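Local structure of hepatocyte growth factor-regulated tyrosine kinase substrate (Drosophila melanogaster, 1DVP) at residues S59-S62 and L63-L66; C73-P76 and V77-V81; W113-A116 and F117-S120; M130-L133 and K134-H138. The protein helps endosomal membranes invaginate into multivesicular bodies and promotes degradation of activated tyrosine kinase receptors, potentially by sorting them there, here represented by its N-terminal VHS and FYVE domains. All coordinates share one frame; numbering follows the deposited sequence.

Contact 1 (S59-S62 and L63-L66); sequences SCYS and LLVL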
ATOM      1  N   SER A  59      -7.636 -26.840  23.891  1.00 35.62           N
ATOM      2  CA  SER A  59      -8.203 -25.959  24.904  1.00 35.22           C
ATOM      3  C   SER A  59      -7.637 -24.547  24.797  1.00 34.83           C
ATOM      4  O   SER A  59      -8.369 -23.568  24.883  1.00 34.75           O
ATOM      5  CB  SER A  59      -7.940 -26.528  26.296  1.00 35.41           C
ATOM      6  OG  SER A  59      -8.241 -25.586  27.298  1.00 35.94           O
ATOM      7  N   CYS A  60      -6.337 -24.432  24.586  1.00 34.41           N
ATOM      8  CA  CYS A  60      -5.759 -23.117  24.494  1.00 33.93           C
ATOM      9  C   CYS A  60      -6.117 -22.435  23.181  1.00 33.28           C
ATOM     10  O   CYS A  60      -6.260 -21.216  23.145  1.00 32.99           O
ATOM     11  CB  CYS A  60      -4.241 -23.173  24.651  1.00 34.69           C
ATOM     12  SG  CYS A  60      -3.590 -21.558  25.109  1.00 36.09           S
ATOM     13  N   TYR A  61      -6.229 -23.220  22.112  1.00 32.28           N
ATOM     14  CA  TYR A  61      -6.602 -22.694  20.815  1.00 31.34           C
ATOM     15  C   TYR A  61      -8.018 -22.097  20.875  1.00 30.87           C
ATOM     16  O   TYR A  61      -8.250 -21.020  20.306  1.00 30.65           O
ATOM     17  CB  TYR A  61      -6.542 -23.790  19.727  1.00 31.18           C
ATOM     18  CG  TYR A  61      -5.183 -23.973  19.071  1.00 30.91           C
ATOM     19  CD1 TYR A  61      -4.337 -22.883  18.826  1.00 31.06           C
ATOM     20  CD2 TYR A  61      -4.760 -25.229  18.664  1.00 31.04           C
ATOM     21  CE1 TYR A  61      -3.099 -23.047  18.200  1.00 30.76           C
ATOM     22  CE2 TYR A  61      -3.535 -25.424  18.037  1.00 30.89           C
ATOM     23  CZ  TYR A  61      -2.697 -24.338  17.807  1.00 31.27           C
ATOM     24  OH  TYR A  61      -1.445 -24.564  17.243  1.00 31.35           O
ATOM     25  N   SER A  62      -8.941 -22.770  21.575  1.00 30.08           N
ATOM     26  CA  SER A  62     -10.307 -22.268  21.676  1.00 29.43           C
ATOM     27  C   SER A  62     -10.289 -20.908  22.378  1.00 28.83           C
ATOM     28  O   SER A  62     -11.137 -20.088  22.109  1.00 28.42           O
ATOM     29  CB  SER A  62     -11.259 -23.261  22.401  1.00 29.36           C
ATOM     30  OG  SER A  62     -11.177 -23.181  23.817  1.00 30.38           O
ATOM     31  N   LEU A  63      -9.305 -20.667  23.249  1.00 28.31           N
ATOM     32  CA  LEU A  63      -9.179 -19.372  23.916  1.00 27.86           C
ATOM     33  C   LEU A  63      -8.769 -18.311  22.887  1.00 27.69           C
ATOM     34  O   LEU A  63      -9.175 -17.153  22.982  1.00 27.02           O
ATOM     35  CB  LEU A  63      -8.147 -19.429  25.060  1.00 28.04           C
ATOM     36  CG  LEU A  63      -8.625 -20.272  26.249  1.00 28.20           C
ATOM     37  CD1 LEU A  63      -7.580 -20.317  27.344  1.00 28.22           C
ATOM     38  CD2 LEU A  63      -9.931 -19.667  26.793  1.00 28.31           C
ATOM     39  N   LEU A  64      -7.934 -18.715  21.928  1.00 27.21           N
ATOM     40  CA  LEU A  64      -7.502 -17.831  20.856  1.00 27.09           C
ATOM     41  C   LEU A  64      -8.746 -17.500  19.994  1.00 26.91           C
ATOM     42  O   LEU A  64      -8.946 -16.351  19.592  1.00 27.04           O
ATOM     43  CB  LEU A  64      -6.436 -18.538  20.006  1.00 27.24           C
ATOM     44  CG  LEU A  64      -5.916 -17.717  18.825  1.00 27.46           C
ATOM     45  CD1 LEU A  64      -5.361 -16.356  19.298  1.00 27.56           C
ATOM     46  CD2 LEU A  64      -4.855 -18.503  18.091  1.00 27.36           C
ATOM     47  N   VAL A  65      -9.586 -18.500  19.717  1.00 26.36           N
ATOM     48  CA  VAL A  65     -10.789 -18.249  18.932  1.00 25.76           C
ATOM     49  C   VAL A  65     -11.627 -17.205  19.680  1.00 25.98           C
ATOM     50  O   VAL A  65     -12.146 -16.254  19.096  1.00 25.62           O
ATOM     51  CB  VAL A  65     -11.612 -19.571  18.708  1.00 25.82           C
ATOM     52  CG1 VAL A  65     -13.000 -19.270  18.082  1.00 25.29           C
ATOM     53  CG2 VAL A  65     -10.813 -20.506  17.809  1.00 25.64           C
ATOM     54  N   LEU A  66     -11.745 -17.390  20.987  1.00 25.84           N
ATOM     55  CA  LEU A  66     -12.506 -16.473  21.827  1.00 26.20           C
ATOM     56  C   LEU A  66     -11.943 -15.047  21.794  1.00 26.13           C
ATOM     57  O   LEU A  66     -12.680 -14.089  21.673  1.00 26.73           O
ATOM     58  CB  LEU A  66     -12.501 -16.998  23.269  1.00 26.15           C
ATOM     59  CG  LEU A  66     -13.764 -16.773  24.130  1.00 26.76           C
ATOM     60  CD1 LEU A  66     -13.316 -16.862  25.604  1.00 26.14           C
ATOM     61  CD2 LEU A  66     -14.476 -15.433  23.832  1.00 26.26           C
TER

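Contact 2 (C73-P76 and V77-V81); sequences CGAP and VHEEV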
ATOM      1  N   CYS A  73     -15.828  -9.099  16.514  1.00 27.18           N
ATOM      2  CA  CYS A  73     -17.268  -9.189  16.308  1.00 27.69           C
ATOM      3  C   CYS A  73     -18.208  -8.208  17.070  1.00 28.51           C
ATOM      4  O   CYS A  73     -19.431  -8.340  17.007  1.00 28.67           O
ATOM      5  CB  CYS A  73     -17.686 -10.652  16.515  1.00 26.94           C
ATOM      6  SG  CYS A  73     -16.771 -11.785  15.352  1.00 25.25           S
ATOM      7  N   GLY A  74     -17.613  -7.228  17.745  1.00 29.35           N
ATOM      8  CA  GLY A  74     -18.355  -6.189  18.457  1.00 30.46           C
ATOM      9  C   GLY A  74     -19.333  -6.498  19.592  1.00 31.05           C
ATOM     10  O   GLY A  74     -19.283  -7.525  20.255  1.00 31.23           O
ATOM     11  N   ALA A  75     -20.254  -5.570  19.802  1.00 31.91           N
ATOM     12  CA  ALA A  75     -21.232  -5.690  20.880  1.00 32.82           C
ATOM     13  C   ALA A  75     -22.045  -6.970  20.901  1.00 33.30           C
ATOM     14  O   ALA A  75     -22.293  -7.510  21.972  1.00 33.70           O
ATOM     15  CB  ALA A  75     -22.167  -4.467  20.887  1.00 32.54           C
ATOM     16  N   PRO A  76     -22.476  -7.486  19.737  1.00 34.00           N
ATOM     17  CA  PRO A  76     -23.256  -8.727  19.832  1.00 34.48           C
ATOM     18  C   PRO A  76     -22.522  -9.829  20.642  1.00 34.91           C
ATOM     19  O   PRO A  76     -23.134 -10.585  21.410  1.00 34.83           O
ATOM     20  CB  PRO A  76     -23.458  -9.108  18.369  1.00 34.41           C
ATOM     21  CG  PRO A  76     -23.559  -7.788  17.694  1.00 34.26           C
ATOM     22  CD  PRO A  76     -22.430  -7.000  18.350  1.00 33.96           C
ATOM     23  N   VAL A  77     -21.201  -9.892  20.467  1.00 35.41           N
ATOM     24  CA  VAL A  77     -20.391 -10.872  21.163  1.00 36.25           C
ATOM     25  C   VAL A  77     -20.052 -10.402  22.587  1.00 36.74           C
ATOM     26  O   VAL A  77     -20.087 -11.182  23.524  1.00 36.90           O
ATOM     27  CB  VAL A  77     -19.092 -11.179  20.337  1.00 36.07           C
ATOM     28  CG1 VAL A  77     -18.043 -11.867  21.188  1.00 35.88           C
ATOM     29  CG2 VAL A  77     -19.456 -12.056  19.142  1.00 35.95           C
ATOM     30  N   HIS A  78     -19.742  -9.125  22.739  1.00 37.45           N
ATOM     31  CA  HIS A  78     -19.390  -8.578  24.044  1.00 38.54           C
ATOM     32  C   HIS A  78     -20.496  -8.779  25.066  1.00 39.28           C
ATOM     33  O   HIS A  78     -20.248  -9.099  26.221  1.00 39.39           O
ATOM     34  CB  HIS A  78     -19.065  -7.091  23.906  1.00 38.14           C
ATOM     35  CG  HIS A  78     -17.941  -6.810  22.948  1.00 38.06           C
ATOM     36  ND1 HIS A  78     -17.662  -5.546  22.474  1.00 37.69           N
ATOM     37  CD2 HIS A  78     -17.013  -7.632  22.399  1.00 37.80           C
ATOM     38  CE1 HIS A  78     -16.609  -5.604  21.676  1.00 37.69           C
ATOM     39  NE2 HIS A  78     -16.197  -6.856  21.617  1.00 37.44           N
ATOM     40  N   GLU A  79     -21.728  -8.613  24.626  1.00 40.50           N
ATOM     41  CA  GLU A  79     -22.854  -8.765  25.526  1.00 41.55           C
ATOM     42  C   GLU A  79     -23.105 -10.216  25.880  1.00 42.19           C
ATOM     43  O   GLU A  79     -23.490 -10.517  27.011  1.00 42.26           O
ATOM     44  CB  GLU A  79     -24.085  -8.133  24.891  1.00 41.76           C
ATOM     45  CG  GLU A  79     -23.939  -6.633  24.804  1.00 42.13           C
ATOM     46  CD  GLU A  79     -24.805  -6.007  23.736  1.00 42.28           C
ATOM     47  OE1 GLU A  79     -24.633  -4.791  23.500  1.00 42.59           O
ATOM     48  OE2 GLU A  79     -25.646  -6.715  23.129  1.00 42.38           O
ATOM     49  N   GLU A  80     -22.873 -11.111  24.928  1.00 42.91           N
ATOM     50  CA  GLU A  80     -23.070 -12.528  25.164  1.00 43.70           C
ATOM     51  C   GLU A  80     -22.019 -13.033  26.117  1.00 44.21           C
ATOM     52  O   GLU A  80     -22.310 -13.828  27.005  1.00 44.39           O
ATOM     53  CB  GLU A  80     -22.929 -13.337  23.865  1.00 43.65           C
ATOM     54  CG  GLU A  80     -22.817 -14.852  24.113  1.00 43.78           C
ATOM     55  CD  GLU A  80     -24.144 -15.485  24.515  1.00 43.72           C
ATOM     56  OE1 GLU A  80     -24.152 -16.524  25.214  1.00 43.99           O
ATOM     57  OE2 GLU A  80     -25.193 -14.944  24.115  1.00 43.94           O
ATOM     58  N   VAL A  81     -20.798 -12.547  25.919  1.00 44.93           N
ATOM     59  CA  VAL A  81     -19.646 -12.973  26.697  1.00 45.70           C
ATOM     60  C   VAL A  81     -19.392 -12.413  28.114  1.00 46.44           C
ATOM     61  O   VAL A  81     -19.247 -13.191  29.068  1.00 46.62           O
ATOM     62  CB  VAL A  81     -18.352 -12.758  25.863  1.00 45.53           C
ATOM     63  CG1 VAL A  81     -17.136 -13.019  26.706  1.00 45.34           C
ATOM     64  CG2 VAL A  81     -18.366 -13.668  24.625  1.00 45.38           C
TER

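Contact 3 (W113-A116 and F117-S120); sequences WAYA and FRSS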
ATOM      1  N   TRP A 113      -8.895  -7.774  28.511  1.00 33.10           N
ATOM      2  CA  TRP A 113     -10.265  -7.322  28.452  1.00 33.45           C
ATOM      3  C   TRP A 113     -10.581  -6.250  29.501  1.00 33.67           C
ATOM      4  O   TRP A 113     -11.388  -5.343  29.256  1.00 33.59           O
ATOM      5  CB  TRP A 113     -11.189  -8.533  28.577  1.00 33.39           C
ATOM      6  CG  TRP A 113     -11.079  -9.473  27.369  1.00 33.15           C
ATOM      7  CD1 TRP A 113     -10.754  -9.113  26.088  1.00 33.22           C
ATOM      8  CD2 TRP A 113     -11.398 -10.866  27.327  1.00 33.16           C
ATOM      9  NE1 TRP A 113     -10.853 -10.193  25.251  1.00 33.22           N
ATOM     10  CE2 TRP A 113     -11.252 -11.288  25.975  1.00 33.19           C
ATOM     11  CE3 TRP A 113     -11.806 -11.809  28.284  1.00 33.16           C
ATOM     12  CZ2 TRP A 113     -11.500 -12.616  25.564  1.00 33.09           C
ATOM     13  CZ3 TRP A 113     -12.055 -13.146  27.865  1.00 33.01           C
ATOM     14  CH2 TRP A 113     -11.899 -13.525  26.521  1.00 32.69           C
ATOM     15  N   ALA A 114      -9.950  -6.357  30.670  1.00 33.84           N
ATOM     16  CA  ALA A 114     -10.180  -5.362  31.709  1.00 34.31           C
ATOM     17  C   ALA A 114      -9.737  -4.005  31.176  1.00 34.57           C
ATOM     18  O   ALA A 114     -10.471  -3.030  31.294  1.00 34.60           O
ATOM     19  CB  ALA A 114      -9.401  -5.725  32.994  1.00 34.38           C
ATOM     20  N   TYR A 115      -8.558  -3.928  30.563  1.00 34.97           N
ATOM     21  CA  TYR A 115      -8.111  -2.648  30.021  1.00 35.44           C
ATOM     22  C   TYR A 115      -8.826  -2.222  28.737  1.00 35.93           C
ATOM     23  O   TYR A 115      -9.041  -1.015  28.501  1.00 35.63           O
ATOM     24  CB  TYR A 115      -6.611  -2.639  29.772  1.00 35.36           C
ATOM     25  CG  TYR A 115      -5.819  -2.495  31.020  1.00 35.47           C
ATOM     26  CD1 TYR A 115      -5.523  -3.617  31.817  1.00 35.67           C
ATOM     27  CD2 TYR A 115      -5.416  -1.238  31.461  1.00 35.43           C
ATOM     28  CE1 TYR A 115      -4.839  -3.482  33.042  1.00 35.73           C
ATOM     29  CE2 TYR A 115      -4.739  -1.084  32.684  1.00 35.77           C
ATOM     30  CZ  TYR A 115      -4.453  -2.220  33.466  1.00 35.67           C
ATOM     31  OH  TYR A 115      -3.765  -2.088  34.651  1.00 35.77           O
ATOM     32  N   ALA A 116      -9.188  -3.198  27.905  1.00 36.55           N
ATOM     33  CA  ALA A 116      -9.885  -2.881  26.665  1.00 37.44           C
ATOM     34  C   ALA A 116     -11.226  -2.175  26.944  1.00 38.10           C
ATOM     35  O   ALA A 116     -11.507  -1.126  26.375  1.00 37.92           O
ATOM     36  CB  ALA A 116     -10.116  -4.159  25.819  1.00 37.24           C
ATOM     37  N   PHE A 117     -12.054  -2.746  27.807  1.00 39.08           N
ATOM     38  CA  PHE A 117     -13.341  -2.117  28.105  1.00 40.36           C
ATOM     39  C   PHE A 117     -13.312  -1.217  29.339  1.00 41.21           C
ATOM     40  O   PHE A 117     -14.354  -1.009  29.972  1.00 41.36           O
ATOM     41  CB  PHE A 117     -14.426  -3.187  28.284  1.00 40.25           C
ATOM     42  CG  PHE A 117     -14.572  -4.079  27.098  1.00 40.47           C
ATOM     43  CD1 PHE A 117     -13.766  -5.204  26.959  1.00 40.40           C
ATOM     44  CD2 PHE A 117     -15.464  -3.759  26.081  1.00 40.53           C
ATOM     45  CE1 PHE A 117     -13.845  -5.992  25.832  1.00 40.49           C
ATOM     46  CE2 PHE A 117     -15.549  -4.549  24.938  1.00 40.63           C
ATOM     47  CZ  PHE A 117     -14.731  -5.672  24.820  1.00 40.65           C
ATOM     48  N   ARG A 118     -12.136  -0.676  29.661  1.00 42.14           N
ATOM     49  CA  ARG A 118     -11.979   0.158  30.840  1.00 43.27           C
ATOM     50  C   ARG A 118     -12.902   1.381  30.891  1.00 44.32           C
ATOM     51  O   ARG A 118     -13.344   1.770  31.979  1.00 44.42           O
ATOM     52  CB  ARG A 118     -10.514   0.602  31.017  1.00 42.85           C
ATOM     53  CG  ARG A 118     -10.012   1.658  30.052  1.00 42.58           C
ATOM     54  CD  ARG A 118      -8.503   1.915  30.246  1.00 42.26           C
ATOM     55  NE  ARG A 118      -8.182   2.397  31.588  1.00 42.03           N
ATOM     56  CZ  ARG A 118      -6.945   2.616  32.043  1.00 41.92           C
ATOM     57  NH1 ARG A 118      -5.890   2.393  31.271  1.00 41.67           N
ATOM     58  NH2 ARG A 118      -6.765   3.074  33.279  1.00 41.82           N
ATOM     59  N   SER A 119     -13.216   1.958  29.733  1.00 45.57           N
ATOM     60  CA  SER A 119     -14.073   3.145  29.663  1.00 46.97           C
ATOM     61  C   SER A 119     -15.503   2.871  29.200  1.00 47.91           C
ATOM     62  O   SER A 119     -16.232   3.789  28.782  1.00 48.07           O
ATOM     63  CB  SER A 119     -13.438   4.177  28.744  1.00 46.87           C
ATOM     64  OG  SER A 119     -12.240   4.667  29.318  1.00 47.27           O
ATOM     65  N   SER A 120     -15.895   1.607  29.277  1.00 49.13           N
ATOM     66  CA  SER A 120     -17.215   1.166  28.873  1.00 50.34           C
ATOM     67  C   SER A 120     -18.118   0.920  30.077  1.00 51.22           C
ATOM     68  O   SER A 120     -17.739   0.217  31.030  1.00 51.44           O
ATOM     69  CB  SER A 120     -17.113  -0.123  28.053  1.00 50.25           C
ATOM     70  OG  SER A 120     -18.400  -0.676  27.841  1.00 50.32           O
TER
HETATM   71  O   HOH W   1     -12.703   1.231  26.562  1.00 47.11           O

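Contact 4 (M130-L133 and K134-H138); sequences MTIL and KAKGH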
ATOM      1  N   MET A 130     -10.768  -9.568  37.872  1.00 57.08           N
ATOM      2  CA  MET A 130      -9.332  -9.470  37.988  1.00 57.13           C
ATOM      3  C   MET A 130      -8.991  -9.044  39.407  1.00 57.33           C
ATOM      4  O   MET A 130      -8.020  -9.527  39.987  1.00 57.40           O
ATOM      5  CB  MET A 130      -8.757  -8.474  36.993  1.00 57.05           C
ATOM      6  CG  MET A 130      -7.246  -8.600  36.881  1.00 57.01           C
ATOM      7  SD  MET A 130      -6.479  -7.574  35.618  1.00 56.77           S
ATOM      8  CE  MET A 130      -4.795  -7.691  36.010  1.00 56.91           C
ATOM      9  N   THR A 131      -9.796  -8.146  39.965  1.00 57.53           N
ATOM     10  CA  THR A 131      -9.587  -7.665  41.327  1.00 57.73           C
ATOM     11  C   THR A 131      -9.455  -8.888  42.230  1.00 57.90           C
ATOM     12  O   THR A 131      -8.458  -9.083  42.921  1.00 57.98           O
ATOM     13  CB  THR A 131     -10.796  -6.828  41.808  1.00 57.68           C
ATOM     14  OG1 THR A 131     -11.166  -5.882  40.798  1.00 57.72           O
ATOM     15  CG2 THR A 131     -10.442  -6.077  43.068  1.00 57.75           C
ATOM     16  N   ILE A 132     -10.483  -9.720  42.183  1.00 58.06           N
ATOM     17  CA  ILE A 132     -10.555 -10.933  42.968  1.00 58.31           C
ATOM     18  C   ILE A 132      -9.428 -11.927  42.690  1.00 58.50           C
ATOM     19  O   ILE A 132      -8.949 -12.594  43.594  1.00 58.48           O
ATOM     20  CB  ILE A 132     -11.886 -11.625  42.712  1.00 58.26           C
ATOM     21  CG1 ILE A 132     -13.029 -10.657  43.031  1.00 58.32           C
ATOM     22  CG2 ILE A 132     -11.964 -12.894  43.518  1.00 58.29           C
ATOM     23  CD1 ILE A 132     -14.421 -11.248  42.893  1.00 58.24           C
ATOM     24  N   LEU A 133      -9.024 -12.038  41.428  1.00 58.77           N
ATOM     25  CA  LEU A 133      -7.956 -12.951  41.051  1.00 59.04           C
ATOM     26  C   LEU A 133      -6.613 -12.379  41.484  1.00 59.30           C
ATOM     27  O   LEU A 133      -5.717 -13.125  41.875  1.00 59.35           O
ATOM     28  CB  LEU A 133      -7.973 -13.194  39.529  1.00 58.99           C
ATOM     29  CG  LEU A 133      -9.134 -14.015  38.947  1.00 59.01           C
ATOM     30  CD1 LEU A 133      -9.367 -13.619  37.504  1.00 58.99           C
ATOM     31  CD2 LEU A 133      -8.835 -15.508  39.053  1.00 58.95           C
ATOM     32  N   LYS A 134      -6.461 -11.059  41.405  1.00 59.64           N
ATOM     33  CA  LYS A 134      -5.204 -10.433  41.817  1.00 59.97           C
ATOM     34  C   LYS A 134      -5.178 -10.390  43.339  1.00 60.15           C
ATOM     35  O   LYS A 134      -4.114 -10.300  43.956  1.00 60.15           O
ATOM     36  CB  LYS A 134      -5.060  -9.014  41.237  1.00 60.04           C
ATOM     37  CG  LYS A 134      -4.332  -8.956  39.894  1.00 60.17           C
ATOM     38  CD  LYS A 134      -4.176  -7.530  39.361  1.00 60.41           C
ATOM     39  CE  LYS A 134      -3.023  -6.757  40.008  1.00 60.52           C
ATOM     40  NZ  LYS A 134      -1.693  -7.071  39.393  1.00 60.64           N
ATOM     41  N   ALA A 135      -6.365 -10.480  43.928  1.00 60.34           N
ATOM     42  CA  ALA A 135      -6.522 -10.478  45.375  1.00 60.57           C
ATOM     43  C   ALA A 135      -6.429 -11.903  45.918  1.00 60.66           C
ATOM     44  O   ALA A 135      -6.040 -12.110  47.060  1.00 60.77           O
ATOM     45  CB  ALA A 135      -7.867  -9.854  45.749  1.00 60.56           C
ATOM     46  N   LYS A 136      -6.781 -12.879  45.089  1.00 60.81           N
ATOM     47  CA  LYS A 136      -6.739 -14.292  45.474  1.00 60.96           C
ATOM     48  C   LYS A 136      -5.330 -14.903  45.375  1.00 61.04           C
ATOM     49  O   LYS A 136      -5.137 -16.082  45.663  1.00 61.08           O
ATOM     50  CB  LYS A 136      -7.699 -15.092  44.592  1.00 60.95           C
ATOM     51  CG  LYS A 136      -7.776 -16.562  44.918  1.00 61.09           C
ATOM     52  CD  LYS A 136      -8.388 -17.345  43.772  1.00 61.19           C
ATOM     53  CE  LYS A 136      -9.616 -16.655  43.203  1.00 61.19           C
ATOM     54  NZ  LYS A 136     -10.572 -16.246  44.272  1.00 61.22           N
ATOM     55  N   GLY A 137      -4.349 -14.114  44.953  1.00 61.12           N
ATOM     56  CA  GLY A 137      -3.001 -14.646  44.863  1.00 61.33           C
ATOM     57  C   GLY A 137      -2.467 -14.874  43.461  1.00 61.48           C
ATOM     58  O   GLY A 137      -1.253 -15.056  43.283  1.00 61.49           O
ATOM     59  N   HIS A 138      -3.361 -14.870  42.469  1.00 61.54           N
ATOM     60  CA  HIS A 138      -2.971 -15.072  41.073  1.00 61.59           C
ATOM     61  C   HIS A 138      -2.123 -13.909  40.569  1.00 61.62           C
ATOM     62  O   HIS A 138      -2.432 -12.754  40.842  1.00 61.59           O
ATOM     63  CB  HIS A 138      -4.214 -15.209  40.190  1.00 61.54           C
ATOM     64  CG  HIS A 138      -4.931 -16.515  40.338  1.00 61.42           C
ATOM     65  ND1 HIS A 138      -4.453 -17.690  39.802  1.00 61.38           N
ATOM     66  CD2 HIS A 138      -6.097 -16.831  40.952  1.00 61.43           C
ATOM     67  CE1 HIS A 138      -5.293 -18.673  40.080  1.00 61.41           C
ATOM     68  NE2 HIS A 138      -6.300 -18.178  40.774  1.00 61.35           N
TER

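Contact 1 (S59-S62 and L63-L66)
Ser59 and Leu63 begin a run of i to i+4 pairs along helix 56-72, one of the eight helices that wind into the VHS superhelix. The backbone bond from Leu63 N to Ser59 O is long and weak, at 3.5 Å; the same carbonyl also takes the hydroxyl of Ser62, whose OG lies 3.0 Å from Ser59 O, hydrogen-bonded to it and tilted from the carbonyl plane. The hydroxyl gets there by sitting between its own backbone N and carbonyl carbon (chi1 82°), which folds it back along the helix. Leu63 CG, beside its backbone N, also packs on Ser59 O. Leu64 N bonds to Cys60 O at 3.2 Å, and its CD2 comes within 4.5 Å of Tyr61 CD1, a loose apolar touch; the leucine otherwise packs on Trp23 and Ile26 of helix 23-34. Val65 lies deeper, against Leu10 and Ala13 of helix 5-14 and Ile47 of helix 40-51. Its N reaches Tyr61 O at 2.9 Å, while CG2 rests 3.6 Å from Tyr61 O. Leu66 continues the pattern: its N meets Ser62 O at 3.0 Å, with an N-H...O angle of 157°.

Contact 2 (C73-P76 and V77-V81)
Gly74 O accepts two backbone N-H groups at the start of helix 74-81 and is covered by a ring as well. His78 N binds Gly74 O at 3.0 Å in a nearly straight bond (165°), and Val77 N adds a weak one. The His78 imidazole folds back across the same peptide: with CG beside its own backbone N (chi1 -58°), the ring lies face-on over Gly74 O, which stands 3.0 Å above the plane at the ring centre. Gly74 CA makes a CH-pi contact, 4.0 Å from the centroid of the His78 ring. The ring's rotation is fixed further by a hydrogen bond from His78 NE2 to Val70 O in the preceding helix. Without the imidazole, as with an alanine here, Val70 O is likely to lose this partner and the Gly74 peptide its cover. One residue on, Glu79 N bonds to Ala75 O at 2.9 Å, and the extended glutamate side chain runs back over that carbonyl until its OE1 lies 3.6 Å from Ala75 CB. On the inner side Cys73 CB presses tightly on Val77 CG2, at 3.5 Å. This turn joins helix 56-72 to helix 74-81 in the VHS superhelix: Cys73 and Val77 pack on Ile33 of helix 23-34, Val77 also meets Ile69 and Val70 of helix 56-72, and Pro76 and Glu80 rest on Pro40 of helix 40-51.

Contact 3 (W113-A116 and F117-S120)
Trp113 and Phe117 meet in a local helix-end contact, where the chain leaves helix 100-116, the seventh of the VHS superhelix, through a type I beta turn from Phe117 to Ser120. The last regular helical bond is almost straight: Phe117 N lies 3.0 Å from Trp113 O, with an N-H...O angle of 176°. The Phe117 ring turns back so that its edge also meets this oxygen, CD1 being 3.3 Å from Trp113 O and the oxygen lying in the ring plane. Beyond Phe117 the bonding slackens. Arg118 N makes only a weak bond to Tyr115 O, and the arginine's CG, placed between its own backbone N and carbonyl carbon (chi1 73°), packs on the same carbonyl. Arg118 NH1 then comes to the edge of the Tyr115 ring, 3.7 Å from Tyr115 CD2. The guanidinium stands at 89° to that ring and turns a face to CE2. A water bridges the helix end to the turn, donating to Ala116 O at 2.6 Å and accepting from Ser119 N. Inward, Trp113 meets Phe82 edge-to-face and touches Val70 of helix 56-72, while Phe117 lies against Phe82 and Tyr123; both also pack on Ile126 of helix 125-135.

Contact 4 (M130-L133 and K134-H138)
Leu133 and His138 close the end of helix 125-135. Leu133 CD2 approaches the imidazole at 3.6 Å from His138 CD2, and a weak bond joins His138 N to Leu133 O at 3.0 Å. The same oxygen lies in the plane of the imidazole at its edge. Beyond the ring, His138 NE2 is hydrogen-bonded to Glu95 OE1 of helix 84-96, against which Leu133 also packs. Were a leucine to stand in place of this histidine, Glu95 would probably be left without its hydrogen-bond mate. The reversal resembles a Schellman motif in its i to i+5 bond and in the positive phi of Gly137 (109°), at which a CB would jam against the preceding carbonyl oxygen, although the second bond of that motif is not made, Gly137 N lying 3.9 Å from Lys134 O. One turn earlier Lys134 N binds Met130 O at 2.6 Å. Their side chains run alongside each other, pointing the same way, and Met130 CE presses tightly on Lys134 CD at 3.4 Å. The methionine reaches it with CG anti to its backbone N (chi1 -167°) and its chain extended, while the lysine bends away at its last two torsions. On the solvent side, Lys136 makes a weak backbone bond to Ile132 O and curls back across the isoleucine, bringing its NZ to 3.7 Å from Ile132 CG2.

How the contacts relate
All four contacts belong to the helical VHS domain, each within one helix or at its end. Contact 3 touches two of the others: Leu66 CD1 of contact 1 packs 3.7 Å from Trp113 CH2, and His78 of contact 2 meets Phe117 edge-to-face, its ND1 3.4 Å from Phe117 CE2. Contacts 1 and 2, on successive helices, approach to about 4 Å between nearest atoms without touching, as do contacts 3 and 4. Contact 4 is more remote from contacts 1 and 2, with nearest atoms about 12 and 13 Å away. None lies at the zinc sites, whose cysteine ligands, such as Cys164 and Cys180, belong to the FYVE finger.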